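Protein DJ-1 homolog D (Arabidopsis thaliana, PDB 4OGG) belongs to the DJ-1/PfpI family and carries two copies of the family's alpha/beta fold in tandem along one chain, with three chains in the assembly. Local coordinates at residues C[171-176]-C[255-260]; C[56-61]-C[136-141]; C[111-116]-C[184-189]; C[166-171]-C[177-182]. All blocks are in the same frame, centred on the assembly; numbering follows the deposited sequence.

Interaction 1 (C[171-176]-C[255-260]); sequences ATYEGH and PGHTFA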
loop_
_atom_site.group_PDB
_atom_site.type_symbol
_atom_site.label_atom_id
_atom_site.label_comp_id
_atom_site.label_asym_id
_atom_site.label_seq_id
_atom_site.Cartn_x
_atom_site.Cartn_y
_atom_site.Cartn_z
ATOM N N ALA C 171 -15.920 -13.571 -19.337
ATOM C CA ALA C 171 -14.758 -12.708 -19.528
ATOM C C ALA C 171 -14.240 -12.014 -18.268
ATOM O O ALA C 171 -13.029 -11.864 -18.099
ATOM C CB ALA C 171 -15.076 -11.667 -20.588
ATOM N N THR C 172 -15.152 -11.581 -17.400
ATOM C CA THR C 172 -14.785 -10.885 -16.163
ATOM C C THR C 172 -15.820 -11.164 -15.080
ATOM O O THR C 172 -16.873 -11.739 -15.359
ATOM C CB THR C 172 -14.748 -9.351 -16.357
ATOM O OG1 THR C 172 -16.088 -8.861 -16.519
ATOM C CG2 THR C 172 -13.932 -8.976 -17.586
ATOM N N TYR C 173 -15.532 -10.743 -13.848
ATOM C CA TYR C 173 -16.472 -10.961 -12.760
ATOM C C TYR C 173 -17.793 -10.225 -12.972
ATOM O O TYR C 173 -18.767 -10.472 -12.266
ATOM C CB TYR C 173 -15.846 -10.596 -11.403
ATOM C CG TYR C 173 -15.150 -9.253 -11.314
ATOM C CD1 TYR C 173 -15.866 -8.057 -11.406
ATOM C CD2 TYR C 173 -13.773 -9.183 -11.102
ATOM C CE1 TYR C 173 -15.218 -6.820 -11.284
ATOM C CE2 TYR C 173 -13.119 -7.957 -10.980
ATOM C CZ TYR C 173 -13.842 -6.783 -11.072
ATOM O OH TYR C 173 -13.187 -5.573 -10.966
ATOM N N GLU C 174 -17.837 -9.328 -13.952
ATOM C CA GLU C 174 -19.078 -8.620 -14.229
ATOM C C GLU C 174 -20.097 -9.558 -14.869
ATOM O O GLU C 174 -21.285 -9.238 -14.952
ATOM C CB GLU C 174 -18.819 -7.412 -15.131
ATOM C CG GLU C 174 -18.222 -6.242 -14.372
ATOM C CD GLU C 174 -19.025 -5.918 -13.118
ATOM O OE1 GLU C 174 -20.237 -5.637 -13.238
ATOM O OE2 GLU C 174 -18.447 -5.950 -12.010
ATOM N N GLY C 175 -19.628 -10.718 -15.317
ATOM C CA GLY C 175 -20.520 -11.689 -15.926
ATOM C C GLY C 175 -20.936 -12.774 -14.941
ATOM O O GLY C 175 -21.597 -13.742 -15.322
ATOM N N HIS C 176 -20.562 -12.616 -13.672
ATOM C CA HIS C 176 -20.904 -13.611 -12.656
ATOM C C HIS C 176 -22.370 -14.046 -12.627
ATOM O O HIS C 176 -22.655 -15.236 -12.509
ATOM C CB HIS C 176 -20.529 -13.129 -11.248
ATOM C CG HIS C 176 -19.096 -13.360 -10.873
ATOM N ND1 HIS C 176 -18.339 -14.389 -11.392
ATOM C CD2 HIS C 176 -18.304 -12.732 -9.971
ATOM C CE1 HIS C 176 -17.145 -14.385 -10.826
ATOM N NE2 HIS C 176 -17.098 -13.390 -9.959
ATOM N N PRO C 255 -7.812 -1.418 0.654
ATOM C CA PRO C 255 -8.756 -1.211 -0.445
ATOM C C PRO C 255 -9.238 -2.470 -1.157
ATOM O O PRO C 255 -8.480 -3.419 -1.348
ATOM C CB PRO C 255 -7.985 -0.287 -1.394
ATOM C CG PRO C 255 -7.054 0.442 -0.482
ATOM C CD PRO C 255 -6.572 -0.659 0.422
ATOM N N GLY C 256 -10.512 -2.462 -1.537
ATOM C CA GLY C 256 -11.094 -3.572 -2.272
ATOM C C GLY C 256 -11.441 -3.050 -3.656
ATOM O O GLY C 256 -10.866 -2.047 -4.088
ATOM N N HIS C 257 -12.361 -3.712 -4.357
ATOM C CA HIS C 257 -12.758 -3.260 -5.694
ATOM C C HIS C 257 -13.732 -2.095 -5.550
ATOM O O HIS C 257 -14.498 -2.043 -4.592
ATOM C CB HIS C 257 -13.512 -4.349 -6.475
ATOM C CG HIS C 257 -12.800 -5.662 -6.585
ATOM N ND1 HIS C 257 -12.662 -6.527 -5.521
ATOM C CD2 HIS C 257 -12.274 -6.300 -7.658
ATOM C CE1 HIS C 257 -12.089 -7.644 -5.935
ATOM N NE2 HIS C 257 -11.845 -7.533 -7.228
ATOM N N THR C 258 -13.725 -1.166 -6.502
ATOM C CA THR C 258 -14.691 -0.080 -6.435
ATOM C C THR C 258 -15.995 -0.701 -6.927
ATOM O O THR C 258 -15.990 -1.525 -7.846
ATOM C CB THR C 258 -14.293 1.109 -7.332
ATOM O OG1 THR C 258 -14.105 0.663 -8.679
ATOM C CG2 THR C 258 -13.007 1.742 -6.821
ATOM N N PHE C 259 -17.104 -0.332 -6.300
ATOM C CA PHE C 259 -18.401 -0.884 -6.664
ATOM C C PHE C 259 -19.275 0.177 -7.307
ATOM O O PHE C 259 -19.415 1.278 -6.780
ATOM C CB PHE C 259 -19.077 -1.463 -5.419
ATOM C CG PHE C 259 -20.408 -2.095 -5.690
ATOM C CD1 PHE C 259 -21.564 -1.325 -5.717
ATOM C CD2 PHE C 259 -20.506 -3.462 -5.927
ATOM C CE1 PHE C 259 -22.802 -1.907 -5.975
ATOM C CE2 PHE C 259 -21.739 -4.052 -6.186
ATOM C CZ PHE C 259 -22.889 -3.272 -6.211
ATOM N N ALA C 260 -19.863 -0.164 -8.451
ATOM C CA ALA C 260 -20.707 0.772 -9.188
ATOM C C ALA C 260 -22.176 0.727 -8.794
ATOM O O ALA C 260 -22.789 -0.340 -8.768
ATOM C CB ALA C 260 -20.565 0.522 -10.686
HETATM O O HOH W 1 -15.062 -3.620 -10.108
#

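Interaction 2 (C[56-61]-C[136-141]); sequences QTYFES and TAYATV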
loop_
_atom_site.group_PDB
_atom_site.type_symbol
_atom_site.label_atom_id
_atom_site.label_comp_id
_atom_site.label_asym_id
_atom_site.label_seq_id
_atom_site.Cartn_x
_atom_site.Cartn_y
_atom_site.Cartn_z
ATOM N N GLN C 56 -4.964 1.584 -19.054
ATOM C CA GLN C 56 -5.132 0.773 -20.253
ATOM C C GLN C 56 -5.407 -0.688 -19.922
ATOM O O GLN C 56 -5.779 -1.475 -20.791
ATOM C CB GLN C 56 -3.896 0.897 -21.139
ATOM C CG GLN C 56 -3.453 2.339 -21.322
ATOM C CD GLN C 56 -2.759 2.574 -22.642
ATOM O OE1 GLN C 56 -1.959 1.755 -23.092
ATOM N NE2 GLN C 56 -3.055 3.707 -23.270
ATOM N N THR C 57 -5.218 -1.039 -18.656
ATOM C CA THR C 57 -5.469 -2.393 -18.185
ATOM C C THR C 57 -5.780 -2.309 -16.689
ATOM O O THR C 57 -5.695 -1.230 -16.099
ATOM C CB THR C 57 -4.251 -3.315 -18.442
ATOM O OG1 THR C 57 -4.604 -4.669 -18.131
ATOM C CG2 THR C 57 -3.060 -2.890 -17.599
ATOM N N TYR C 58 -6.152 -3.430 -16.078
ATOM C CA TYR C 58 -6.494 -3.433 -14.659
ATOM C C TYR C 58 -5.326 -3.190 -13.709
ATOM O O TYR C 58 -4.165 -3.451 -14.028
ATOM C CB TYR C 58 -7.168 -4.754 -14.275
ATOM C CG TYR C 58 -6.353 -5.974 -14.634
ATOM C CD1 TYR C 58 -6.427 -6.537 -15.911
ATOM C CD2 TYR C 58 -5.482 -6.548 -13.710
ATOM C CE1 TYR C 58 -5.654 -7.642 -16.261
ATOM C CE2 TYR C 58 -4.699 -7.653 -14.049
ATOM C CZ TYR C 58 -4.791 -8.193 -15.327
ATOM O OH TYR C 58 -4.014 -9.273 -15.672
ATOM N N PHE C 59 -5.665 -2.691 -12.525
ATOM C CA PHE C 59 -4.697 -2.422 -11.470
ATOM C C PHE C 59 -4.824 -3.583 -10.491
ATOM O O PHE C 59 -5.894 -4.183 -10.390
ATOM C CB PHE C 59 -5.056 -1.117 -10.756
ATOM C CG PHE C 59 -4.240 -0.852 -9.523
ATOM C CD1 PHE C 59 -2.883 -0.567 -9.617
ATOM C CD2 PHE C 59 -4.832 -0.888 -8.265
ATOM C CE1 PHE C 59 -2.124 -0.318 -8.474
ATOM C CE2 PHE C 59 -4.081 -0.642 -7.116
ATOM C CZ PHE C 59 -2.726 -0.357 -7.222
ATOM N N GLU C 60 -3.749 -3.910 -9.781
ATOM C CA GLU C 60 -3.809 -5.000 -8.811
ATOM C C GLU C 60 -3.304 -4.643 -7.417
ATOM O O GLU C 60 -2.308 -3.941 -7.259
ATOM C CB GLU C 60 -3.025 -6.227 -9.296
ATOM C CG GLU C 60 -2.995 -7.370 -8.252
ATOM C CD GLU C 60 -2.147 -8.559 -8.674
ATOM O OE1 GLU C 60 -2.416 -9.130 -9.749
ATOM O OE2 GLU C 60 -1.208 -8.926 -7.927
ATOM N N SER C 61 -4.015 -5.142 -6.411
ATOM C CA SER C 61 -3.640 -4.974 -5.012
ATOM C C SER C 61 -4.048 -6.305 -4.382
ATOM O O SER C 61 -4.674 -7.135 -5.051
ATOM C CB SER C 61 -4.382 -3.794 -4.361
ATOM O OG SER C 61 -5.783 -3.984 -4.318
ATOM N N THR C 136 -15.411 -17.711 -24.695
ATOM C CA THR C 136 -14.904 -16.357 -24.548
ATOM C C THR C 136 -13.976 -16.427 -23.340
ATOM O O THR C 136 -13.796 -17.497 -22.753
ATOM C CB THR C 136 -16.031 -15.330 -24.272
ATOM O OG1 THR C 136 -15.492 -14.001 -24.333
ATOM C CG2 THR C 136 -16.629 -15.542 -22.894
ATOM N N ALA C 137 -13.390 -15.296 -22.975
ATOM C CA ALA C 137 -12.484 -15.225 -21.835
ATOM C C ALA C 137 -12.038 -13.785 -21.739
ATOM O O ALA C 137 -12.499 -12.942 -22.508
ATOM C CB ALA C 137 -11.277 -16.121 -22.068
ATOM N N TYR C 138 -11.155 -13.481 -20.795
ATOM C CA TYR C 138 -10.670 -12.117 -20.717
ATOM C C TYR C 138 -10.051 -11.904 -22.104
ATOM O O TYR C 138 -9.412 -12.806 -22.648
ATOM C CB TYR C 138 -9.614 -11.967 -19.627
ATOM C CG TYR C 138 -9.312 -10.524 -19.319
ATOM C CD1 TYR C 138 -10.265 -9.712 -18.701
ATOM C CD2 TYR C 138 -8.094 -9.953 -19.683
ATOM C CE1 TYR C 138 -10.015 -8.365 -18.455
ATOM C CE2 TYR C 138 -7.834 -8.603 -19.444
ATOM C CZ TYR C 138 -8.798 -7.817 -18.830
ATOM O OH TYR C 138 -8.548 -6.487 -18.590
ATOM N N ALA C 139 -10.250 -10.725 -22.682
ATOM C CA ALA C 139 -9.755 -10.446 -24.027
ATOM C C ALA C 139 -8.306 -10.848 -24.318
ATOM O O ALA C 139 -8.005 -11.340 -25.407
ATOM C CB ALA C 139 -9.964 -8.963 -24.360
ATOM N N THR C 140 -7.416 -10.653 -23.347
ATOM C CA THR C 140 -6.000 -10.974 -23.527
ATOM C C THR C 140 -5.727 -12.466 -23.689
ATOM O O THR C 140 -4.635 -12.862 -24.094
ATOM C CB THR C 140 -5.157 -10.464 -22.336
ATOM O OG1 THR C 140 -5.500 -11.202 -21.157
ATOM C CG2 THR C 140 -5.413 -8.986 -22.094
ATOM N N VAL C 141 -6.721 -13.289 -23.363
ATOM C CA VAL C 141 -6.585 -14.737 -23.464
ATOM C C VAL C 141 -6.979 -15.236 -24.860
ATOM O O VAL C 141 -6.688 -16.376 -25.232
ATOM C CB VAL C 141 -7.463 -15.431 -22.386
ATOM C CG1 VAL C 141 -7.259 -16.946 -22.411
ATOM C CG2 VAL C 141 -7.119 -14.872 -21.015
HETATM O O HOH W 2 -6.404 -5.658 -19.947
#

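Interaction 3 (C[111-116]-C[184-189]); sequences GKPIAS and VKALGG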
loop_
_atom_site.group_PDB
_atom_site.type_symbol
_atom_site.label_atom_id
_atom_site.label_comp_id
_atom_site.label_asym_id
_atom_site.label_seq_id
_atom_site.Cartn_x
_atom_site.Cartn_y
_atom_site.Cartn_z
ATOM N N GLY C 111 -17.427 -34.949 -19.517
ATOM C CA GLY C 111 -18.586 -34.231 -20.013
ATOM C C GLY C 111 -19.277 -33.441 -18.919
ATOM O O GLY C 111 -20.315 -32.818 -19.150
ATOM N N LYS C 112 -18.706 -33.468 -17.717
ATOM C CA LYS C 112 -19.276 -32.731 -16.599
ATOM C C LYS C 112 -19.082 -31.236 -16.837
ATOM O O LYS C 112 -18.124 -30.819 -17.488
ATOM C CB LYS C 112 -18.608 -33.150 -15.288
ATOM C CG LYS C 112 -18.905 -34.581 -14.875
ATOM C CD LYS C 112 -18.162 -34.951 -13.603
ATOM C CE LYS C 112 -18.467 -36.377 -13.187
ATOM N NZ LYS C 112 -17.694 -36.775 -11.975
ATOM N N PRO C 113 -19.998 -30.410 -16.317
ATOM C CA PRO C 113 -19.905 -28.959 -16.495
ATOM C C PRO C 113 -18.629 -28.326 -15.948
ATOM O O PRO C 113 -18.174 -28.654 -14.850
ATOM C CB PRO C 113 -21.147 -28.443 -15.766
ATOM C CG PRO C 113 -22.112 -29.578 -15.895
ATOM C CD PRO C 113 -21.240 -30.770 -15.614
ATOM N N ILE C 114 -18.060 -27.423 -16.738
ATOM C CA ILE C 114 -16.868 -26.679 -16.350
ATOM C C ILE C 114 -17.184 -25.209 -16.575
ATOM O O ILE C 114 -17.538 -24.816 -17.684
ATOM C CB ILE C 114 -15.645 -27.046 -17.219
ATOM C CG1 ILE C 114 -15.134 -28.437 -16.842
ATOM C CG2 ILE C 114 -14.537 -26.005 -17.033
ATOM C CD1 ILE C 114 -13.935 -28.884 -17.655
ATOM N N ALA C 115 -17.083 -24.406 -15.519
ATOM C CA ALA C 115 -17.333 -22.974 -15.629
ATOM C C ALA C 115 -15.986 -22.288 -15.431
ATOM O O ALA C 115 -15.425 -22.321 -14.337
ATOM C CB ALA C 115 -18.331 -22.518 -14.558
ATOM N N SER C 116 -15.465 -21.683 -16.494
ATOM C CA SER C 116 -14.171 -21.009 -16.433
ATOM C C SER C 116 -14.328 -19.521 -16.703
ATOM O O SER C 116 -15.028 -19.112 -17.633
ATOM C CB SER C 116 -13.215 -21.624 -17.451
ATOM O OG SER C 116 -11.918 -21.077 -17.320
ATOM N N VAL C 184 -25.381 -23.424 -12.797
ATOM C CA VAL C 184 -26.407 -24.056 -11.981
ATOM C C VAL C 184 -27.330 -24.873 -12.884
ATOM O O VAL C 184 -27.678 -26.014 -12.568
ATOM C CB VAL C 184 -27.232 -22.998 -11.218
ATOM C CG1 VAL C 184 -28.472 -23.639 -10.593
ATOM C CG2 VAL C 184 -26.374 -22.371 -10.131
ATOM N N LYS C 185 -27.721 -24.284 -14.008
ATOM C CA LYS C 185 -28.600 -24.965 -14.955
ATOM C C LYS C 185 -27.908 -26.192 -15.530
ATOM O O LYS C 185 -28.531 -27.237 -15.729
ATOM C CB LYS C 185 -29.003 -24.009 -16.079
ATOM C CG LYS C 185 -29.986 -22.942 -15.634
ATOM C CD LYS C 185 -30.348 -22.014 -16.772
ATOM C CE LYS C 185 -31.371 -20.986 -16.332
ATOM N NZ LYS C 185 -31.689 -20.028 -17.431
ATOM N N ALA C 186 -26.610 -26.060 -15.787
ATOM C CA ALA C 186 -25.815 -27.153 -16.329
ATOM C C ALA C 186 -25.785 -28.315 -15.343
ATOM O O ALA C 186 -25.719 -29.478 -15.744
ATOM C CB ALA C 186 -24.403 -26.672 -16.616
ATOM N N LEU C 187 -25.836 -27.995 -14.054
ATOM C CA LEU C 187 -25.821 -29.007 -13.002
ATOM C C LEU C 187 -27.201 -29.626 -12.800
ATOM O O LEU C 187 -27.394 -30.454 -11.906
ATOM C CB LEU C 187 -25.340 -28.391 -11.686
ATOM C CG LEU C 187 -23.881 -27.926 -11.656
ATOM C CD1 LEU C 187 -23.624 -27.122 -10.394
ATOM C CD2 LEU C 187 -22.960 -29.136 -11.718
ATOM N N GLY C 188 -28.157 -29.218 -13.630
ATOM C CA GLY C 188 -29.507 -29.748 -13.529
ATOM C C GLY C 188 -30.408 -28.931 -12.623
ATOM O O GLY C 188 -31.491 -29.374 -12.241
ATOM N N GLY C 189 -29.964 -27.725 -12.283
ATOM C CA GLY C 189 -30.748 -26.876 -11.410
ATOM C C GLY C 189 -31.861 -26.090 -12.080
ATOM O O GLY C 189 -31.714 -25.586 -13.194
#

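Interaction 4 (C[166-171]-C[177-182]); sequences SLITAA and PEFIQL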
loop_
_atom_site.group_PDB
_atom_site.type_symbol
_atom_site.label_atom_id
_atom_site.label_comp_id
_atom_site.label_asym_id
_atom_site.label_seq_id
_atom_site.Cartn_x
_atom_site.Cartn_y
_atom_site.Cartn_z
ATOM N N SER C 166 -21.386 -28.375 -22.208
ATOM C CA SER C 166 -21.347 -28.142 -20.771
ATOM C C SER C 166 -20.229 -27.172 -20.380
ATOM O O SER C 166 -20.005 -26.935 -19.194
ATOM C CB SER C 166 -21.162 -29.470 -20.028
ATOM O OG SER C 166 -19.901 -30.046 -20.324
ATOM N N LEU C 167 -19.534 -26.618 -21.372
ATOM C CA LEU C 167 -18.452 -25.667 -21.111
ATOM C C LEU C 167 -18.990 -24.244 -21.084
ATOM O O LEU C 167 -19.418 -23.709 -22.107
ATOM C CB LEU C 167 -17.355 -25.773 -22.177
ATOM C CG LEU C 167 -16.254 -24.708 -22.075
ATOM C CD1 LEU C 167 -15.532 -24.828 -20.741
ATOM C CD2 LEU C 167 -15.276 -24.863 -23.230
ATOM N N ILE C 168 -18.951 -23.635 -19.903
ATOM C CA ILE C 168 -19.448 -22.278 -19.705
ATOM C C ILE C 168 -18.278 -21.325 -19.467
ATOM O O ILE C 168 -17.466 -21.546 -18.571
ATOM C CB ILE C 168 -20.396 -22.243 -18.491
ATOM C CG1 ILE C 168 -21.523 -23.260 -18.705
ATOM C CG2 ILE C 168 -20.956 -20.838 -18.287
ATOM C CD1 ILE C 168 -22.359 -23.533 -17.474
ATOM N N THR C 169 -18.190 -20.265 -20.267
ATOM C CA THR C 169 -17.094 -19.313 -20.108
ATOM C C THR C 169 -17.550 -17.865 -19.986
ATOM O O THR C 169 -18.555 -17.468 -20.574
ATOM C CB THR C 169 -16.101 -19.416 -21.279
ATOM O OG1 THR C 169 -16.807 -19.305 -22.523
ATOM C CG2 THR C 169 -15.363 -20.754 -21.232
ATOM N N ALA C 170 -16.803 -17.086 -19.206
ATOM C CA ALA C 170 -17.094 -15.672 -19.002
ATOM C C ALA C 170 -15.796 -14.880 -19.137
ATOM O O ALA C 170 -14.703 -15.445 -19.057
ATOM C CB ALA C 170 -17.720 -15.448 -17.629
ATOM N N ALA C 171 -15.920 -13.571 -19.337
ATOM C CA ALA C 171 -14.758 -12.708 -19.528
ATOM C C ALA C 171 -14.240 -12.014 -18.268
ATOM O O ALA C 171 -13.029 -11.864 -18.099
ATOM C CB ALA C 171 -15.076 -11.667 -20.588
ATOM N N PRO C 177 -23.321 -13.094 -12.717
ATOM C CA PRO C 177 -24.738 -13.483 -12.682
ATOM C C PRO C 177 -25.127 -14.583 -13.672
ATOM O O PRO C 177 -25.599 -15.654 -13.271
ATOM C CB PRO C 177 -25.464 -12.165 -12.954
ATOM C CG PRO C 177 -24.555 -11.152 -12.300
ATOM C CD PRO C 177 -23.181 -11.626 -12.771
ATOM N N GLU C 178 -24.934 -14.319 -14.958
ATOM C CA GLU C 178 -25.275 -15.292 -15.993
ATOM C C GLU C 178 -24.329 -16.493 -15.947
ATOM O O GLU C 178 -24.734 -17.623 -16.211
ATOM C CB GLU C 178 -25.229 -14.632 -17.376
ATOM C CG GLU C 178 -25.418 -15.612 -18.525
ATOM C CD GLU C 178 -25.473 -14.939 -19.885
ATOM O OE1 GLU C 178 -24.942 -13.817 -20.030
ATOM O OE2 GLU C 178 -26.041 -15.545 -20.818
ATOM N N PHE C 179 -23.071 -16.234 -15.597
ATOM C CA PHE C 179 -22.045 -17.271 -15.494
ATOM C C PHE C 179 -22.509 -18.335 -14.505
ATOM O O PHE C 179 -22.571 -19.525 -14.821
ATOM C CB PHE C 179 -20.742 -16.633 -15.003
ATOM C CG PHE C 179 -19.590 -17.599 -14.841
ATOM C CD1 PHE C 179 -19.067 -18.279 -15.935
ATOM C CD2 PHE C 179 -18.978 -17.759 -13.599
ATOM C CE1 PHE C 179 -17.940 -19.105 -15.798
ATOM C CE2 PHE C 179 -17.855 -18.580 -13.446
ATOM C CZ PHE C 179 -17.332 -19.254 -14.549
ATOM N N ILE C 180 -22.843 -17.887 -13.303
ATOM C CA ILE C 180 -23.294 -18.780 -12.250
ATOM C C ILE C 180 -24.642 -19.420 -12.585
ATOM O O ILE C 180 -24.852 -20.608 -12.330
ATOM C CB ILE C 180 -23.371 -18.012 -10.908
ATOM C CG1 ILE C 180 -21.959 -17.582 -10.497
ATOM C CG2 ILE C 180 -24.029 -18.874 -9.837
ATOM C CD1 ILE C 180 -21.896 -16.673 -9.282
ATOM N N GLN C 181 -25.554 -18.646 -13.166
ATOM C CA GLN C 181 -26.866 -19.189 -13.515
ATOM C C GLN C 181 -26.735 -20.336 -14.516
ATOM O O GLN C 181 -27.369 -21.382 -14.364
ATOM C CB GLN C 181 -27.762 -18.099 -14.106
ATOM C CG GLN C 181 -29.234 -18.486 -14.138
ATOM C CD GLN C 181 -30.105 -17.426 -14.782
ATOM O OE1 GLN C 181 -30.230 -17.369 -16.004
ATOM N NE2 GLN C 181 -30.707 -16.572 -13.959
ATOM N N LEU C 182 -25.905 -20.139 -15.533
ATOM C CA LEU C 182 -25.697 -21.155 -16.557
ATOM C C LEU C 182 -25.078 -22.416 -15.970
ATOM O O LEU C 182 -25.400 -23.532 -16.387
ATOM C CB LEU C 182 -24.798 -20.604 -17.666
ATOM C CG LEU C 182 -25.424 -19.542 -18.572
ATOM C CD1 LEU C 182 -24.347 -18.846 -19.379
ATOM C CD2 LEU C 182 -26.457 -20.200 -19.490
#

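Interaction 1 (C[171-176]-C[255-260])
The rings of Tyr173 and His257 advance on each other from opposite directions and meet nearly at right angles, their planes turned by 87° and their centroids 5.2 Å apart. Tyr173 OH lies at the edge of the imidazole, near its plane, 3.5 Å from His257 CD2. Glu174 OE2, paired in a salt bridge with Lys212, lies in plane at the phenol's edge, while the CA of Tyr173 sits 3.7 Å above the centre of one face of the His176 ring. Tyr16 adds a third aromatic, stacking on His257 and meeting Tyr173 edge-to-face.

CG of Tyr173 lies between the backbone N and the carbonyl carbon (chi1 49°), which aims the phenol out of its 3-10 turn. That turn begins with an ST turn, in which Thr172 OG1 accepts from Glu174 N at 3.1 Å. The phenol oxygen bonds to the carbonyl of His50 and also accepts from a water 2.8 Å away from Tyr173 OH, which in turn donates to Thr258 O at 3.2 Å.

Both imidazole nitrogens are engaged, NE2 by Glu14 and ND1 by Asp208, which should fix the rotation of the ring. At this buried point between the two DJ-1/PfpI regions, aromatic surfaces meet while their polar atoms are satisfied by carboxylates, a carbonyl and one bridging water.

Interaction 2 (C[56-61]-C[136-141])
Tyr138 meets Tyr58 from a loop that starts at Thr136, whose carbonyl takes a hydrogen bond from Gln121. After Ala137, whose backbone is almost fully extended, comes Tyr138 itself. Its CG stands anti to the backbone N (chi1 -168°), carrying the phenol out of the loop toward segment 56-61. There the two rings form an offset edge-to-face pair, the edge of Tyr58 turned to the face of Tyr138, with planes at 82° and centroids 5.8 Å apart. The CD1–CE1 edge of Tyr58 does the touching; CD1 lies 4.0 Å from CZ of Tyr138 and 3.4 Å from the OH of Tyr138, which sits at the edge of the Tyr58 ring in its plane.

The same hydroxyl shares a water with Thr57, 2.7 Å from Tyr138 OH and donating to Thr57 OG1 over 2.7 Å. Further along, Thr140 places OG1 in plane at the edge of the Tyr138 ring, and Val141 N closes the turn on Tyr138 O at 2.8 Å. Tyr138 also meets the ring of His119, next in sequence to a modified cysteine.

Glu285 of the third subunit takes hold of both segments, OE2 bonding to Tyr58 OH and OE1 to Thr140 OG1. Tyrosine suits both places because each ring supplies apolar surface while its hydroxyl still bonds: the pair packs within one chain, and its polar fringe extends to water and to the subunit interface.

Interaction 3 (C[111-116]-C[184-189])
Pro113 packs on Ala186 and Leu187 through apolar contacts. CG of the proline ring is the leading atom, 3.8 Å from Ala186 CB and 4.3 Å from Leu187 CD2; CB of the ring also lies against the alanine methyl. The small side chain of Ala186 lets the helix come close to the ring, and Leu187 extends a branch to the neighbouring side of the same CG.

One contact is with a polar atom: Pro113 CG lies 3.6 Å from the carbonyl O of Ala186, near the helix end.

Backbone bonds shape that end. Gly189 N reaches Val184 O at 2.9 Å and Gly188 N reaches Lys185 O at 2.9 Å, a Schellman motif with Gly188 at positive phi (91°), a conformation that suits glycine, which has no CB to meet the preceding carbonyl.

Pro113 leads into strand 114-116 of the six-stranded sheet of the first DJ-1/PfpI region, between strands 82-85 and 167-170, and Phe183 of helix 176-186 covers it too. Lacking an N-H, the proline can offer the sheet its carbonyl but no backbone donor; its rigid ring gives a hydrocarbon surface, so the helix end packs by van der Waals contact against the turn before that strand.

Interaction 4 (C[166-171]-C[177-182])
The carbonyl oxygen of Ile168 is approached by two groups: it accepts the backbone N-H of Ser116 on the adjacent strand, and CE1 of Phe179 lies 3.7 Å from Ile168 O, placing that oxygen at the edge of the phenyl ring, near its plane. The same ring turns CD1 toward Ala170, whose CB is 3.6 Å from Phe179 CD1, and toward the CG2 branch of Ile168 at 4.0 Å. With CG anti to its backbone N (chi1 180°), Phe179 leans from the helix toward the sheet, and the small Ala170 allows the ring to lie close to the strand.

Ile168 uses its other branch on Leu182. CG1 beside the backbone N (chi1 -56°) and an extended chi2 (168°) carry CD1 to 3.8 Å from Leu182 CB and to 3.2 Å from Leu182 O, a tight fit against the helix backbone. CG2 of Ile168 rests on Leu182 as well, so the branched side chain fills the space between Phe179 and Leu182, one helical turn apart.

This is the beta-alpha unit of an alpha/beta sandwich. Strand 167-170 runs into the sheet parallel to 114-116, and after a short loop helix 176-186 comes back over it, its 177-182 part antiparallel at 170° with the axes 8.6 Å apart. Alternation along the strand sends Ile168 and Ala170 to the helix, while Thr169 points away and bonds through OG1 to Thr136 N. Ile180, on the far side of the helix, is covered by helices 15-27 and 208-221.

Overall arrangement
Interactions 3 and 4 both seat helix 176-186 on the six-stranded sheet of the first DJ-1/PfpI region, at or beside neighbouring strands 114-116 and 167-170, and both are apolar. Their centres lie about 9 Å apart. Interactions 1, 2 and 4 are buried, interaction 3 only partly so. Interaction 1 crosses interaction 4 along the chain, the two sharing Ala171, and turns from hydrocarbon to aromatic and water-mediated chemistry where the two DJ-1/PfpI regions meet. Interaction 2, about 19 Å from the chain's centre and covered by the third subunit, repeats the pairing of rings with a bridging water. Ala171 and Thr172 pack on Tyr138, and Thr169 bonds to Thr136, linking interaction 2 to interactions 1 and 4.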